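Glutathione peroxidase (Trypanosoma cruzi, PDB 3E0U) probably reduces peroxides, as a thioredoxin-fold member of the glutathione peroxidase family. Local coordinates at residues G25-I30 with K155-L160. Residues are numbered along the deposited sequence; the frame is centred on the assembly and turned at random.
Sequences GHPLLI and KKLLPL
Leu-160 N donates to Leu-157 O at 2.8 Å, a backbone bond that links the two leucines of segment 155-160 that pack on Pro-27. The backbone O of Leu-160 rests against the proline ring, touching CD of Pro-27 at 3.4 Å and CG at 3.5 Å; these are van der Waals contacts with ring carbons, beside an otherwise apolar meeting. Farther round the ring, Pro-27 CB lies 3.9 Å from Leu-160 CB. The leucine thus meets the proline with the root of its side chain. Its CG stands anti to its own carbonyl carbon (chi1 -64°), which sends the branched end away from that oxygen, and the side chain goes on to touch Leu-133 and Val-141 of the sheet. Leu-157 brings in the third piece: a single methyl, CD2, faces the CB-CG bond of Pro-27, 3.8 Å from each carbon, with the two side chains crossing at about a right angle. All three side chains are buried, and Leu-161 adds to the cover over Pro-27. The proline comes just before strand 28-33, which runs between strands 60-65 and 131-134, while the leucines belong to the C-terminal part of helix 150-157 and the chain around its end. That helix follows the antiparallel strands 131-134 and 140-144, so the contact joins the start of a central strand to the closing beta-beta-alpha unit of a thioredoxin fold.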
loop_
_atom_site.group_PDB
_atom_site.type_symbol
_atom_site.label_atom_id
_atom_site.label_comp_id
_atom_site.label_asym_id
_atom_site.label_seq_id
_atom_site.Cartn_x
_atom_site.Cartn_y
_atom_site.Cartn_z
ATOM N N GLY A 25 3.441 7.073 -13.440
ATOM C CA GLY A 25 4.284 8.233 -13.646
ATOM C C GLY A 25 4.278 9.118 -12.417
ATOM O O GLY A 25 4.456 10.337 -12.524
ATOM N N HIS A 26 3.958 8.502 -11.279
ATOM C CA HIS A 26 3.959 9.162 -9.963
ATOM C C HIS A 26 4.151 8.133 -8.863
ATOM O O HIS A 26 3.609 7.053 -8.946
ATOM C CB HIS A 26 2.659 9.921 -9.707
ATOM C CG HIS A 26 2.586 11.236 -10.407
ATOM N ND1 HIS A 26 1.614 11.528 -11.336
ATOM C CD2 HIS A 26 3.416 12.309 -10.376
ATOM C CE1 HIS A 26 1.806 12.749 -11.799
ATOM N NE2 HIS A 26 2.901 13.241 -11.244
ATOM N N PRO A 27 4.910 8.470 -7.820
ATOM C CA PRO A 27 5.027 7.476 -6.747
ATOM C C PRO A 27 3.684 7.216 -6.034
ATOM O O PRO A 27 2.735 8.026 -6.099
ATOM C CB PRO A 27 6.058 8.104 -5.794
ATOM C CG PRO A 27 5.950 9.622 -6.068
ATOM C CD PRO A 27 5.636 9.732 -7.529
ATOM N N LEU A 28 3.658 6.168 -5.237
ATOM C CA LEU A 28 2.415 5.705 -4.685
ATOM C C LEU A 28 2.839 4.817 -3.498
ATOM O O LEU A 28 3.963 4.347 -3.497
ATOM C CB LEU A 28 1.736 4.836 -5.788
ATOM C CG LEU A 28 0.451 4.165 -5.431
ATOM C CD1 LEU A 28 -0.491 5.356 -5.046
ATOM C CD2 LEU A 28 -0.125 3.293 -6.548
ATOM N N LEU A 29 2.047 4.766 -2.429
ATOM C CA LEU A 29 2.255 3.810 -1.320
ATOM C C LEU A 29 1.049 2.921 -1.291
ATOM O O LEU A 29 -0.090 3.417 -1.209
ATOM C CB LEU A 29 2.276 4.493 0.055
ATOM C CG LEU A 29 3.565 4.698 0.829
ATOM C CD1 LEU A 29 3.214 5.441 2.085
ATOM C CD2 LEU A 29 4.211 3.422 1.163
ATOM N N ILE A 30 1.300 1.647 -1.083
ATOM C CA ILE A 30 0.236 0.679 -0.998
ATOM C C ILE A 30 0.286 -0.053 0.331
ATOM O O ILE A 30 1.254 -0.792 0.622
ATOM C CB ILE A 30 0.367 -0.367 -2.138
ATOM C CG1 ILE A 30 0.418 0.353 -3.512
ATOM C CG2 ILE A 30 -0.746 -1.396 -1.983
ATOM C CD1 ILE A 30 0.379 -0.599 -4.788
ATOM N N LYS A 155 12.566 9.965 3.426
ATOM C CA LYS A 155 13.916 9.675 2.991
ATOM C C LYS A 155 13.924 9.004 1.603
ATOM O O LYS A 155 14.729 9.368 0.748
ATOM C CB LYS A 155 14.639 8.773 4.009
ATOM C CG LYS A 155 15.399 9.472 5.115
ATOM C CD LYS A 155 16.239 8.446 5.918
ATOM C CE LYS A 155 17.490 7.911 5.166
ATOM N NZ LYS A 155 18.836 8.480 5.601
ATOM N N LYS A 156 13.097 7.975 1.407
ATOM C CA LYS A 156 12.993 7.289 0.097
ATOM C C LYS A 156 12.025 7.949 -0.925
ATOM O O LYS A 156 12.304 7.996 -2.126
ATOM C CB LYS A 156 12.592 5.827 0.293
ATOM C CG LYS A 156 13.251 5.129 1.464
ATOM C CD LYS A 156 14.788 5.034 1.346
ATOM C CE LYS A 156 15.341 3.994 2.420
ATOM N NZ LYS A 156 16.908 3.878 2.376
ATOM N N LEU A 157 10.927 8.517 -0.424
ATOM C CA LEU A 157 9.887 9.159 -1.243
ATOM C C LEU A 157 10.234 10.522 -1.895
ATOM O O LEU A 157 9.927 10.735 -3.077
ATOM C CB LEU A 157 8.596 9.232 -0.422
ATOM C CG LEU A 157 7.217 9.598 -1.000
ATOM C CD1 LEU A 157 6.559 10.795 -0.311
ATOM C CD2 LEU A 157 7.237 9.710 -2.510
ATOM N N LEU A 158 10.864 11.443 -1.163
ATOM C CA LEU A 158 11.207 12.766 -1.735
ATOM C C LEU A 158 12.113 12.771 -3.002
ATOM O O LEU A 158 12.060 13.739 -3.790
ATOM C CB LEU A 158 11.758 13.701 -0.652
ATOM C CG LEU A 158 10.707 14.025 0.433
ATOM C CD1 LEU A 158 11.449 14.484 1.724
ATOM C CD2 LEU A 158 9.748 15.105 -0.092
ATOM N N PRO A 159 13.048 11.800 -3.123
ATOM C CA PRO A 159 13.710 11.657 -4.429
ATOM C C PRO A 159 12.881 10.903 -5.517
ATOM O O PRO A 159 13.456 10.555 -6.557
ATOM C CB PRO A 159 14.994 10.861 -4.107
ATOM C CG PRO A 159 15.095 10.796 -2.626
ATOM C CD PRO A 159 13.692 10.968 -2.089
ATOM N N LEU A 160 11.585 10.638 -5.274
ATOM C CA LEU A 160 10.661 10.044 -6.271
ATOM C C LEU A 160 9.608 11.052 -6.788
ATOM O O LEU A 160 8.848 10.744 -7.770
ATOM C CB LEU A 160 9.952 8.757 -5.752
ATOM C CG LEU A 160 10.737 7.482 -5.416
ATOM C CD1 LEU A 160 9.880 6.260 -5.096
ATOM C CD2 LEU A 160 11.673 7.148 -6.565
#